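Local atomic coordinates of Non-structural protein 9 (Avian infectious bronchitis virus, PDB entry 5C94), a protein that forms a homodimer and binds RNA, probably as a non-catalytic component of the coronavirus replication machinery. Residues A[41-46]-A[61-66]; A[57-62]-A[67-72]; A[78-83]-A[87-92]; A[91-96]-A[100-105]. All coordinates share one frame; numbering follows the deposited sequence.

Contact 1 (A[41-46]-A[61-66]); sequences GSSVVA and LNEAGN
Ser43, near the start of strand 42-50, and Glu63, in the loop that follows strand 57-61, mark the closest approach of the two backbones, with Ser43 CA and Glu63 CA 6.9 Å apart. This is wider than strand pairing, and the gap is spanned by a side chain. The loop makes a type I turn from Asn62 to Gly65, closed by Gly65 N to Asn62 O at 2.9 Å. The Asn62 amide reinforces it: OD1 accepts Asn66 N at 2.8 Å, the donor standing 28° from the carbonyl plane.

From this turn the Glu63 side chain reaches across. Its CG lies beside the backbone N, and a bend at chi2 (-77°) swings the carboxylate toward the strand. There OE2 receives the N-H of Ser43 almost straight, at an angle of 166°. The modelled separation of 2.3 Å between Ser43 N and Glu63 OE2 is shorter than such a bond should be, and since Glu63 is poorly ordered the exact length is doubtful. The same oxygen approaches the two serine side chains through their methylenes, 3.5 Å from Ser42 CB and 3.3 Å from Ser43 CB. Both hydroxyls stay further off, with Ser42 OG and Ser43 OG each 3.8 Å from Glu63 OE2.

Val44 pairs with Thr37 of strand 30-39, whereas the Ser43 amide is turned to the loop. The loop linking hairpin strands 57-61 and 67-71 is thus brought against the start of strand 42-50. A single carboxylate oxygen on one backbone N-H, at the surface and on a poorly ordered side chain, suggests at most a weak polar tether, which solvent could probably replace.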
loop_
_atom_site.group_PDB
_atom_site.type_symbol
_atom_site.label_atom_id
_atom_site.label_comp_id
_atom_site.label_asym_id
_atom_site.label_seq_id
_atom_site.Cartn_x
_atom_site.Cartn_y
_atom_site.Cartn_z
ATOM N N GLY A 41 -9.491 11.668 -9.689
ATOM C CA GLY A 41 -10.561 12.424 -9.059
ATOM C C GLY A 41 -11.792 11.614 -8.714
ATOM O O GLY A 41 -12.845 12.164 -8.390
ATOM N N SER A 42 -11.660 10.298 -8.782
ATOM C CA SER A 42 -12.794 9.424 -8.558
ATOM C C SER A 42 -12.448 8.355 -7.544
ATOM O O SER A 42 -11.325 7.850 -7.525
ATOM C CB SER A 42 -13.251 8.779 -9.869
ATOM O OG SER A 42 -13.995 9.698 -10.649
ATOM N N SER A 43 -13.425 8.037 -6.698
ATOM C CA SER A 43 -13.289 7.029 -5.660
ATOM C C SER A 43 -13.252 5.633 -6.268
ATOM O O SER A 43 -14.050 5.320 -7.142
ATOM C CB SER A 43 -14.447 7.133 -4.657
ATOM O OG SER A 43 -14.218 8.175 -3.727
ATOM N N VAL A 44 -12.314 4.804 -5.809
ATOM C CA VAL A 44 -12.229 3.407 -6.220
ATOM C C VAL A 44 -12.236 2.511 -4.972
ATOM O O VAL A 44 -11.323 2.584 -4.148
ATOM C CB VAL A 44 -10.973 3.168 -7.082
ATOM C CG1 VAL A 44 -10.743 1.664 -7.368
ATOM C CG2 VAL A 44 -11.071 3.979 -8.394
ATOM N N VAL A 45 -13.288 1.709 -4.801
ATOM C CA VAL A 45 -13.352 0.805 -3.659
ATOM C C VAL A 45 -12.446 -0.405 -3.924
ATOM O O VAL A 45 -12.511 -1.032 -4.986
ATOM C CB VAL A 45 -14.805 0.353 -3.358
ATOM C CG1 VAL A 45 -14.869 -0.417 -2.064
ATOM C CG2 VAL A 45 -15.699 1.556 -3.221
ATOM N N ALA A 46 -11.596 -0.712 -2.946
ATOM C CA ALA A 46 -10.524 -1.691 -3.103
ATOM C C ALA A 46 -10.717 -2.970 -2.277
ATOM O O ALA A 46 -10.305 -4.071 -2.678
ATOM C CB ALA A 46 -9.205 -1.039 -2.721
ATOM N N LEU A 61 -22.679 2.718 -2.724
ATOM C CA LEU A 61 -23.000 3.688 -3.760
ATOM C C LEU A 61 -21.780 4.037 -4.561
ATOM O O LEU A 61 -20.717 4.088 -4.025
ATOM C CB LEU A 61 -23.565 4.954 -3.161
ATOM C CG LEU A 61 -24.912 4.906 -2.470
ATOM C CD1 LEU A 61 -25.359 6.277 -2.044
ATOM C CD2 LEU A 61 -25.965 4.243 -3.314
ATOM N N ASN A 62 -21.940 4.276 -5.845
ATOM C CA ASN A 62 -20.850 4.744 -6.677
ATOM C C ASN A 62 -20.769 6.259 -6.767
ATOM O O ASN A 62 -21.489 6.957 -6.064
ATOM C CB ASN A 62 -20.898 4.125 -8.064
ATOM C CG ASN A 62 -22.067 4.585 -8.884
ATOM O OD1 ASN A 62 -22.906 5.326 -8.446
ATOM N ND2 ASN A 62 -22.123 4.114 -10.086
ATOM N N GLU A 63 -19.869 6.760 -7.615
ATOM C CA GLU A 63 -19.742 8.206 -7.834
ATOM C C GLU A 63 -21.072 8.866 -8.180
ATOM O O GLU A 63 -21.427 9.908 -7.624
ATOM C CB GLU A 63 -18.708 8.497 -8.934
ATOM C CG GLU A 63 -17.266 8.164 -8.551
ATOM C CD GLU A 63 -16.627 9.209 -7.626
ATOM O OE1 GLU A 63 -17.265 10.234 -7.320
ATOM O OE2 GLU A 63 -15.484 9.000 -7.183
ATOM N N ALA A 64 -21.815 8.234 -9.081
ATOM C CA ALA A 64 -23.105 8.748 -9.525
ATOM C C ALA A 64 -24.209 8.574 -8.486
ATOM O O ALA A 64 -25.376 8.795 -8.789
ATOM C CB ALA A 64 -23.519 8.071 -10.825
ATOM N N GLY A 65 -23.851 8.156 -7.276
ATOM C CA GLY A 65 -24.824 7.960 -6.212
ATOM C C GLY A 65 -25.750 6.766 -6.392
ATOM O O GLY A 65 -26.828 6.715 -5.794
ATOM N N ASN A 66 -25.323 5.798 -7.200
ATOM C CA ASN A 66 -26.122 4.607 -7.482
ATOM C C ASN A 66 -25.681 3.376 -6.682
ATOM O O ASN A 66 -24.488 3.223 -6.385
ATOM C CB ASN A 66 -26.051 4.293 -8.974
ATOM C CG ASN A 66 -26.633 5.396 -9.827
ATOM O OD1 ASN A 66 -27.579 6.078 -9.426
ATOM N ND2 ASN A 66 -26.055 5.594 -11.004
#

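Contact 2 (A[57-62]-A[67-72]); sequences VASFLN and QIYVDL
Ser59 and Gln67 carry the polar side-chain part of this strand pair. Gln67 NE2 donates to Ser59 OG at 2.6 Å, and that hydroxyl in turn donates to Ile68 O at 2.8 Å, arriving from above the carbonyl plane. Phe60 N reaches Ile68 O from the opposite face at 3.3 Å, so one carbonyl is held by two donors. The chi1 of -165°, with OG anti to the backbone N, places Ser59 OG over one face of the Tyr69 ring, 3.2 Å above its plane and toward the rim.

Backbone bonds set an antiparallel register: Ala58 and Val70 each donate an N-H to the other's carbonyl oxygen, and Ile68 N bonds Phe60 O in a nearly straight line.

Apolar contacts occupy the side that bears Ala58, Phe60, Ile68 and Val70. Ile68 CD1 comes within 3.5 Å of Phe60 CE1, while Val70 CG2 is 3.8 Å from Phe60 CE2. Further along, Leu72 CD2 touches Ala58 CB. On the side of Ser59 and Tyr69, Val57 CG1 meets the Tyr69 ring at its edge.

The pair is a beta hairpin: 57-61 continues the sheet to strand 12-22, and 67-71 ends it within this chain. Asp71 bonds the backbone of Lys95, just after strand 85-93, consistent with closure of the nsp9 barrel.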
loop_
_atom_site.group_PDB
_atom_site.type_symbol
_atom_site.label_atom_id
_atom_site.label_comp_id
_atom_site.label_asym_id
_atom_site.label_seq_id
_atom_site.Cartn_x
_atom_site.Cartn_y
_atom_site.Cartn_z
ATOM N N VAL A 57 -19.893 -10.978 -1.721
ATOM C CA VAL A 57 -20.374 -9.837 -2.515
ATOM C C VAL A 57 -20.413 -8.604 -1.603
ATOM O O VAL A 57 -20.778 -8.699 -0.425
ATOM C CB VAL A 57 -21.779 -10.064 -3.177
ATOM C CG1 VAL A 57 -22.300 -8.809 -3.867
ATOM C CG2 VAL A 57 -21.744 -11.217 -4.165
ATOM N N ALA A 58 -20.032 -7.447 -2.127
ATOM C CA ALA A 58 -20.155 -6.216 -1.352
ATOM C C ALA A 58 -21.046 -5.239 -2.087
ATOM O O ALA A 58 -21.251 -5.356 -3.306
ATOM C CB ALA A 58 -18.800 -5.595 -1.083
ATOM N N SER A 59 -21.577 -4.271 -1.347
ATOM C CA SER A 59 -22.459 -3.282 -1.955
ATOM C C SER A 59 -22.288 -1.888 -1.364
ATOM O O SER A 59 -22.068 -1.710 -0.157
ATOM C CB SER A 59 -23.914 -3.723 -1.828
ATOM O OG SER A 59 -24.727 -2.972 -2.704
ATOM N N PHE A 60 -22.398 -0.900 -2.238
ATOM C CA PHE A 60 -22.217 0.492 -1.851
ATOM C C PHE A 60 -22.680 1.427 -2.974
ATOM O O PHE A 60 -23.050 0.979 -4.075
ATOM C CB PHE A 60 -20.755 0.754 -1.499
ATOM C CG PHE A 60 -19.786 0.198 -2.504
ATOM C CD1 PHE A 60 -19.568 0.855 -3.716
ATOM C CD2 PHE A 60 -19.093 -0.982 -2.241
ATOM C CE1 PHE A 60 -18.676 0.342 -4.657
ATOM C CE2 PHE A 60 -18.188 -1.508 -3.173
ATOM C CZ PHE A 60 -17.983 -0.845 -4.387
ATOM N N LEU A 61 -22.679 2.718 -2.724
ATOM C CA LEU A 61 -23.000 3.688 -3.760
ATOM C C LEU A 61 -21.780 4.037 -4.561
ATOM O O LEU A 61 -20.717 4.088 -4.025
ATOM C CB LEU A 61 -23.565 4.954 -3.161
ATOM C CG LEU A 61 -24.912 4.906 -2.470
ATOM C CD1 LEU A 61 -25.359 6.277 -2.044
ATOM C CD2 LEU A 61 -25.965 4.243 -3.314
ATOM N N ASN A 62 -21.940 4.276 -5.845
ATOM C CA ASN A 62 -20.850 4.744 -6.677
ATOM C C ASN A 62 -20.769 6.259 -6.767
ATOM O O ASN A 62 -21.489 6.957 -6.064
ATOM C CB ASN A 62 -20.898 4.125 -8.064
ATOM C CG ASN A 62 -22.067 4.585 -8.884
ATOM O OD1 ASN A 62 -22.906 5.326 -8.446
ATOM N ND2 ASN A 62 -22.123 4.114 -10.086
ATOM N N GLN A 67 -26.635 2.494 -6.356
ATOM C CA GLN A 67 -26.335 1.240 -5.638
ATOM C C GLN A 67 -25.739 0.142 -6.530
ATOM O O GLN A 67 -26.406 -0.369 -7.442
ATOM C CB GLN A 67 -27.596 0.685 -4.958
ATOM C CG GLN A 67 -27.302 -0.470 -3.964
ATOM C CD GLN A 67 -26.760 0.030 -2.620
ATOM O OE1 GLN A 67 -26.986 1.181 -2.242
ATOM N NE2 GLN A 67 -26.018 -0.824 -1.913
ATOM N N ILE A 68 -24.496 -0.240 -6.259
ATOM C CA ILE A 68 -23.874 -1.288 -7.064
ATOM C C ILE A 68 -23.408 -2.470 -6.224
ATOM O O ILE A 68 -23.316 -2.385 -4.994
ATOM C CB ILE A 68 -22.672 -0.766 -7.860
ATOM C CG1 ILE A 68 -21.509 -0.464 -6.932
ATOM C CG2 ILE A 68 -23.046 0.480 -8.684
ATOM C CD1 ILE A 68 -20.173 -0.549 -7.644
ATOM N N TYR A 69 -23.124 -3.576 -6.909
ATOM C CA TYR A 69 -22.618 -4.791 -6.285
ATOM C C TYR A 69 -21.288 -5.214 -6.922
ATOM O O TYR A 69 -21.089 -5.087 -8.135
ATOM C CB TYR A 69 -23.678 -5.897 -6.378
ATOM C CG TYR A 69 -24.934 -5.534 -5.593
ATOM C CD1 TYR A 69 -25.923 -4.710 -6.151
ATOM C CD2 TYR A 69 -25.114 -5.976 -4.284
ATOM C CE1 TYR A 69 -27.059 -4.352 -5.427
ATOM C CE2 TYR A 69 -26.242 -5.629 -3.559
ATOM C CZ TYR A 69 -27.211 -4.818 -4.130
ATOM O OH TYR A 69 -28.325 -4.475 -3.391
ATOM N N VAL A 70 -20.358 -5.662 -6.083
ATOM C CA VAL A 70 -19.060 -6.151 -6.548
ATOM C C VAL A 70 -18.726 -7.513 -5.921
ATOM O O VAL A 70 -19.087 -7.800 -4.770
ATOM C CB VAL A 70 -17.908 -5.158 -6.226
ATOM C CG1 VAL A 70 -18.154 -3.822 -6.893
ATOM C CG2 VAL A 70 -17.755 -4.970 -4.725
ATOM N N ASP A 71 -18.057 -8.352 -6.705
ATOM C CA ASP A 71 -17.570 -9.646 -6.242
ATOM C C ASP A 71 -16.318 -9.482 -5.377
ATOM O O ASP A 71 -15.546 -8.531 -5.542
ATOM C CB ASP A 71 -17.279 -10.555 -7.444
ATOM C CG ASP A 71 -18.551 -11.000 -8.171
ATOM O OD1 ASP A 71 -19.634 -11.079 -7.543
ATOM O OD2 ASP A 71 -18.472 -11.244 -9.392
ATOM N N LEU A 72 -16.115 -10.427 -4.469
ATOM C CA LEU A 72 -14.959 -10.417 -3.584
ATOM C C LEU A 72 -14.018 -11.594 -3.883
ATOM O O LEU A 72 -14.476 -12.706 -4.134
ATOM C CB LEU A 72 -15.426 -10.472 -2.123
ATOM C CG LEU A 72 -16.399 -9.378 -1.692
ATOM C CD1 LEU A 72 -16.853 -9.596 -0.255
ATOM C CD2 LEU A 72 -15.734 -8.014 -1.852
#

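Contact 3 (A[78-83]-A[87-92]); sequences FGMKVG and EVVYLY
Met80 lays its extended chain across Val89 at about a right angle, the sulfur and terminal methyl covering the isopropyl group: Met80 CE is 3.7 Å from Val89 CG1, and Met80 SD 3.9 Å from Val89 CB. CG stands beside the backbone N of Met80 (chi1 -58°), and the anti torsions that follow carry CE along to this branch. Phe78 leaves the same side of the sheet and turns an edge of its ring to Leu91, whose CB lies in the ring plane 4.0 Å from Phe78 CE2.

The two segments are the facing strands of a beta hairpin, 76-82 with 85-93; the axes of 78-82 and 87-92 stand at 118°, well away from straight antiparallel, in keeping with the strongly twisted sheet of the nsp9 barrel. Phe78 pairs with Val89 and Met80 with Glu87, each through two N-H to O bonds, the shorter ones 2.8 Å for Val89 N to Phe78 O and for Met80 N to Glu87 O. Between them Gly79 CA makes a CH...O contact of 3.2 Å with Glu87 O. Near the turn the extended Glu87 side chain crosses Val82, with Glu87 OE1 3.4 Å from Val82 CG2. Phe78 and Met80 also touch helix 99-109, at Leu106 and Ile109, and Phe78 packs on Met10 of the second subunit.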
loop_
_atom_site.group_PDB
_atom_site.type_symbol
_atom_site.label_atom_id
_atom_site.label_comp_id
_atom_site.label_asym_id
_atom_site.label_seq_id
_atom_site.Cartn_x
_atom_site.Cartn_y
_atom_site.Cartn_z
ATOM N N PHE A 78 -6.229 -11.313 9.357
ATOM C CA PHE A 78 -5.251 -10.592 10.161
ATOM C C PHE A 78 -5.706 -10.505 11.610
ATOM O O PHE A 78 -6.905 -10.539 11.888
ATOM C CB PHE A 78 -5.038 -9.165 9.637
ATOM C CG PHE A 78 -4.507 -9.086 8.234
ATOM C CD1 PHE A 78 -3.161 -9.308 7.969
ATOM C CD2 PHE A 78 -5.341 -8.730 7.188
ATOM C CE1 PHE A 78 -2.652 -9.202 6.677
ATOM C CE2 PHE A 78 -4.848 -8.625 5.895
ATOM C CZ PHE A 78 -3.500 -8.861 5.641
ATOM N N GLY A 79 -4.756 -10.373 12.531
ATOM C CA GLY A 79 -5.085 -9.892 13.859
ATOM C C GLY A 79 -4.856 -8.384 13.877
ATOM O O GLY A 79 -3.739 -7.925 13.642
ATOM N N MET A 80 -5.897 -7.604 14.145
ATOM C CA MET A 80 -5.755 -6.148 14.124
ATOM C C MET A 80 -5.988 -5.508 15.484
ATOM O O MET A 80 -6.868 -5.934 16.237
ATOM C CB MET A 80 -6.718 -5.535 13.117
ATOM C CG MET A 80 -6.514 -6.062 11.725
ATOM S SD MET A 80 -7.352 -5.049 10.514
ATOM C CE MET A 80 -7.120 -6.089 9.074
ATOM N N LYS A 81 -5.186 -4.484 15.780
ATOM C CA LYS A 81 -5.376 -3.630 16.950
ATOM C C LYS A 81 -6.687 -2.875 16.862
ATOM O O LYS A 81 -6.899 -2.102 15.930
ATOM C CB LYS A 81 -4.244 -2.606 17.089
ATOM C CG LYS A 81 -2.951 -3.109 17.690
ATOM C CD LYS A 81 -2.235 -1.960 18.409
ATOM C CE LYS A 81 -0.758 -1.847 18.020
ATOM N NZ LYS A 81 -0.161 -0.531 18.426
ATOM N N VAL A 82 -7.557 -3.091 17.840
ATOM C CA VAL A 82 -8.809 -2.346 17.968
ATOM C C VAL A 82 -8.959 -1.896 19.423
ATOM O O VAL A 82 -9.557 -2.600 20.238
ATOM C CB VAL A 82 -10.025 -3.197 17.534
ATOM C CG1 VAL A 82 -11.289 -2.387 17.616
ATOM C CG2 VAL A 82 -9.822 -3.732 16.118
ATOM N N GLY A 83 -8.391 -0.740 19.752
ATOM C CA GLY A 83 -8.360 -0.285 21.130
ATOM C C GLY A 83 -7.276 -1.004 21.920
ATOM O O GLY A 83 -6.119 -1.044 21.487
ATOM N N GLU A 87 -8.281 -8.261 17.453
ATOM C CA GLU A 87 -9.341 -9.068 16.854
ATOM C C GLU A 87 -8.948 -9.689 15.525
ATOM O O GLU A 87 -8.100 -9.171 14.810
ATOM C CB GLU A 87 -10.612 -8.238 16.669
ATOM C CG GLU A 87 -11.184 -7.669 17.962
ATOM C CD GLU A 87 -12.116 -6.498 17.726
ATOM O OE1 GLU A 87 -12.246 -6.055 16.564
ATOM O OE2 GLU A 87 -12.726 -6.025 18.706
ATOM N N VAL A 88 -9.559 -10.829 15.224
ATOM C CA VAL A 88 -9.422 -11.450 13.925
ATOM C C VAL A 88 -10.297 -10.704 12.928
ATOM O O VAL A 88 -11.501 -10.594 13.121
ATOM C CB VAL A 88 -9.817 -12.928 13.949
ATOM C CG1 VAL A 88 -9.830 -13.466 12.542
ATOM C CG2 VAL A 88 -8.840 -13.723 14.804
ATOM N N VAL A 89 -9.673 -10.183 11.876
ATOM C CA VAL A 89 -10.365 -9.439 10.830
ATOM C C VAL A 89 -10.119 -10.085 9.472
ATOM O O VAL A 89 -8.990 -10.437 9.139
ATOM C CB VAL A 89 -9.909 -7.965 10.794
ATOM C CG1 VAL A 89 -10.626 -7.201 9.688
ATOM C CG2 VAL A 89 -10.146 -7.293 12.158
ATOM N N TYR A 90 -11.185 -10.259 8.700
ATOM C CA TYR A 90 -11.102 -10.813 7.350
ATOM C C TYR A 90 -11.096 -9.691 6.334
ATOM O O TYR A 90 -11.960 -8.809 6.355
ATOM C CB TYR A 90 -12.267 -11.780 7.099
ATOM C CG TYR A 90 -12.175 -12.969 8.017
ATOM C CD1 TYR A 90 -11.397 -14.071 7.674
ATOM C CD2 TYR A 90 -12.794 -12.964 9.262
ATOM C CE1 TYR A 90 -11.279 -15.164 8.525
ATOM C CE2 TYR A 90 -12.666 -14.053 10.130
ATOM C CZ TYR A 90 -11.905 -15.145 9.750
ATOM O OH TYR A 90 -11.776 -16.230 10.583
ATOM N N LEU A 91 -10.101 -9.702 5.463
ATOM C CA LEU A 91 -9.926 -8.624 4.502
ATOM C C LEU A 91 -10.133 -9.192 3.099
ATOM O O LEU A 91 -9.434 -10.131 2.682
ATOM C CB LEU A 91 -8.549 -7.986 4.666
ATOM C CG LEU A 91 -8.047 -6.788 3.840
ATOM C CD1 LEU A 91 -7.413 -7.271 2.581
ATOM C CD2 LEU A 91 -9.118 -5.789 3.514
ATOM N N TYR A 92 -11.128 -8.642 2.406
ATOM C CA TYR A 92 -11.497 -9.088 1.077
ATOM C C TYR A 92 -11.198 -7.996 0.082
ATOM O O TYR A 92 -11.770 -6.909 0.181
ATOM C CB TYR A 92 -12.993 -9.405 0.962
ATOM C CG TYR A 92 -13.624 -10.342 1.961
ATOM C CD1 TYR A 92 -13.906 -9.936 3.268
ATOM C CD2 TYR A 92 -14.001 -11.616 1.568
ATOM C CE1 TYR A 92 -14.513 -10.803 4.162
ATOM C CE2 TYR A 92 -14.606 -12.480 2.433
ATOM C CZ TYR A 92 -14.863 -12.081 3.721
ATOM O OH TYR A 92 -15.483 -12.981 4.543
#

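Contact 4 (A[91-96]-A[100-105]); sequences LYFIKN and IVRGMV
The Phe93 ring is packed on both faces. Arg102 CB sits over one, 4.0 Å from the ring centroid and 19° off the normal, a CH-pi contact; Leu91 CD1 lies 3.4 Å above the other, toward the rim. At the ring edge, near its plane, Val105 CB is 3.8 Å from Phe93 CE1.

The guanidinium of Arg102 does not stack on the ring, the two planes standing 54° apart. The side chain is extended from CG to NE (chi2 179°), which takes the charged end past the ring to its root, where Arg102 NH1 is 3.3 Å from Phe93 CB. At the edge of the guanidinium, Arg102 NH2 is 3.6 Å from Asn96 N. The polar partners of Arg102 lie outside the two segments: NH1 forms a salt bridge with Asp73 and NE bonds Thr97 O, so the buried charge is probably balanced and its rotation fixed. Leu91 CD2 adds a looser contact to Val105 CG1 at 4.3 Å.

Residues 91-93 of the strand and 100-105 of the helix run nearly antiparallel, their axes 10.4 Å apart. Val101 leans on strands 42-50 and 30-39 and Val105 on both as well, seating the helix against the sheet, while Ile100 meets Leu106 of the second subunit across the dimer.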
loop_
_atom_site.group_PDB
_atom_site.type_symbol
_atom_site.label_atom_id
_atom_site.label_comp_id
_atom_site.label_asym_id
_atom_site.label_seq_id
_atom_site.Cartn_x
_atom_site.Cartn_y
_atom_site.Cartn_z
ATOM N N LEU A 91 -10.101 -9.702 5.463
ATOM C CA LEU A 91 -9.926 -8.624 4.502
ATOM C C LEU A 91 -10.133 -9.192 3.099
ATOM O O LEU A 91 -9.434 -10.131 2.682
ATOM C CB LEU A 91 -8.549 -7.986 4.666
ATOM C CG LEU A 91 -8.047 -6.788 3.840
ATOM C CD1 LEU A 91 -7.413 -7.271 2.581
ATOM C CD2 LEU A 91 -9.118 -5.789 3.514
ATOM N N TYR A 92 -11.128 -8.642 2.406
ATOM C CA TYR A 92 -11.497 -9.088 1.077
ATOM C C TYR A 92 -11.198 -7.996 0.082
ATOM O O TYR A 92 -11.770 -6.909 0.181
ATOM C CB TYR A 92 -12.993 -9.405 0.962
ATOM C CG TYR A 92 -13.624 -10.342 1.961
ATOM C CD1 TYR A 92 -13.906 -9.936 3.268
ATOM C CD2 TYR A 92 -14.001 -11.616 1.568
ATOM C CE1 TYR A 92 -14.513 -10.803 4.162
ATOM C CE2 TYR A 92 -14.606 -12.480 2.433
ATOM C CZ TYR A 92 -14.863 -12.081 3.721
ATOM O OH TYR A 92 -15.483 -12.981 4.543
ATOM N N PHE A 93 -10.346 -8.272 -0.889
ATOM C CA PHE A 93 -10.181 -7.331 -1.978
ATOM C C PHE A 93 -11.293 -7.575 -2.963
ATOM O O PHE A 93 -11.823 -8.676 -3.080
ATOM C CB PHE A 93 -8.822 -7.465 -2.658
ATOM C CG PHE A 93 -7.678 -7.033 -1.798
ATOM C CD1 PHE A 93 -7.467 -5.685 -1.526
ATOM C CD2 PHE A 93 -6.825 -7.976 -1.238
ATOM C CE1 PHE A 93 -6.411 -5.283 -0.727
ATOM C CE2 PHE A 93 -5.764 -7.589 -0.439
ATOM C CZ PHE A 93 -5.555 -6.240 -0.176
ATOM N N ILE A 94 -11.646 -6.523 -3.665
ATOM C CA ILE A 94 -12.674 -6.590 -4.663
ATOM C C ILE A 94 -12.114 -7.182 -5.970
ATOM O O ILE A 94 -10.969 -6.916 -6.336
ATOM C CB ILE A 94 -13.255 -5.184 -4.827
ATOM C CG1 ILE A 94 -14.217 -4.959 -3.658
ATOM C CG2 ILE A 94 -13.900 -4.980 -6.192
ATOM C CD1 ILE A 94 -14.579 -3.569 -3.433
ATOM N N LYS A 95 -12.910 -8.021 -6.630
ATOM C CA LYS A 95 -12.500 -8.718 -7.840
ATOM C C LYS A 95 -11.845 -7.748 -8.807
ATOM O O LYS A 95 -12.425 -6.696 -9.110
ATOM C CB LYS A 95 -13.700 -9.388 -8.514
ATOM C CG LYS A 95 -13.498 -10.849 -8.886
ATOM C CD LYS A 95 -13.603 -11.724 -7.641
ATOM C CE LYS A 95 -13.709 -13.209 -7.970
ATOM N NZ LYS A 95 -13.661 -14.052 -6.733
ATOM N N ASN A 96 -10.628 -8.095 -9.242
ATOM C CA ASN A 96 -9.886 -7.358 -10.276
ATOM C C ASN A 96 -9.312 -6.020 -9.848
ATOM O O ASN A 96 -9.029 -5.169 -10.688
ATOM C CB ASN A 96 -10.760 -7.126 -11.509
ATOM C CG ASN A 96 -11.314 -8.415 -12.073
ATOM O OD1 ASN A 96 -12.503 -8.507 -12.392
ATOM N ND2 ASN A 96 -10.456 -9.435 -12.174
ATOM N N ILE A 100 -1.411 -2.316 -7.289
ATOM C CA ILE A 100 -0.912 -1.183 -6.541
ATOM C C ILE A 100 -1.991 -0.725 -5.557
ATOM O O ILE A 100 -1.689 -0.309 -4.439
ATOM C CB ILE A 100 -0.460 -0.036 -7.490
ATOM C CG1 ILE A 100 0.282 1.045 -6.716
ATOM C CG2 ILE A 100 -1.622 0.565 -8.270
ATOM C CD1 ILE A 100 0.922 2.101 -7.624
ATOM N N VAL A 101 -3.253 -0.857 -5.953
ATOM C CA VAL A 101 -4.343 -0.439 -5.092
ATOM C C VAL A 101 -4.524 -1.437 -3.950
ATOM O O VAL A 101 -4.805 -1.036 -2.812
ATOM C CB VAL A 101 -5.653 -0.262 -5.888
ATOM C CG1 VAL A 101 -6.806 0.033 -4.965
ATOM C CG2 VAL A 101 -5.504 0.878 -6.897
ATOM N N ARG A 102 -4.341 -2.727 -4.237
ATOM C CA ARG A 102 -4.333 -3.737 -3.173
ATOM C C ARG A 102 -3.247 -3.438 -2.142
ATOM O O ARG A 102 -3.469 -3.536 -0.938
ATOM C CB ARG A 102 -4.111 -5.142 -3.737
ATOM C CG ARG A 102 -5.230 -5.645 -4.632
ATOM C CD ARG A 102 -4.936 -7.033 -5.189
ATOM N NE ARG A 102 -5.891 -7.368 -6.239
ATOM C CZ ARG A 102 -6.873 -8.254 -6.102
ATOM N NH1 ARG A 102 -7.018 -8.923 -4.967
ATOM N NH2 ARG A 102 -7.701 -8.487 -7.108
ATOM N N GLY A 103 -2.061 -3.089 -2.629
ATOM C CA GLY A 103 -0.945 -2.783 -1.760
ATOM C C GLY A 103 -1.241 -1.574 -0.896
ATOM O O GLY A 103 -0.876 -1.550 0.291
ATOM N N MET A 104 -1.909 -0.580 -1.469
ATOM C CA MET A 104 -2.220 0.624 -0.722
ATOM C C MET A 104 -3.062 0.335 0.512
ATOM O O MET A 104 -2.813 0.893 1.576
ATOM C CB MET A 104 -2.921 1.629 -1.615
ATOM C CG MET A 104 -1.975 2.294 -2.576
ATOM S SD MET A 104 -2.738 3.750 -3.270
ATOM C CE MET A 104 -3.511 4.440 -1.813
ATOM N N VAL A 105 -4.048 -0.548 0.369
ATOM C CA VAL A 105 -4.834 -0.995 1.509
ATOM C C VAL A 105 -3.944 -1.708 2.530
ATOM O O VAL A 105 -4.050 -1.456 3.732
ATOM C CB VAL A 105 -5.970 -1.953 1.092
ATOM C CG1 VAL A 105 -6.702 -2.483 2.332
ATOM C CG2 VAL A 105 -6.950 -1.263 0.163
#

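From the N terminus, contact 1 is the first to open, at 41-46, and its loop returns at 61-66. Contact 2 opens inside that span, at 57-62, and closes beyond it at 67-72, so the two cross rather than nest and share Leu61 and Asn62; Val45 packs on Phe60 between them. Contact 3 then closes the short hairpin 78-92. Contact 4 starts on its last residues, Leu91 and Tyr92, and folds helix 99-109 back. Segment 91-96 touches both earlier contacts: Ile94 N probably bonds Ala46 O of contact 1, and Lys95 N probably bonds Asp71 O of contact 2. Leu72 also touches Tyr92, joining contact 2 to the strand of contact 3.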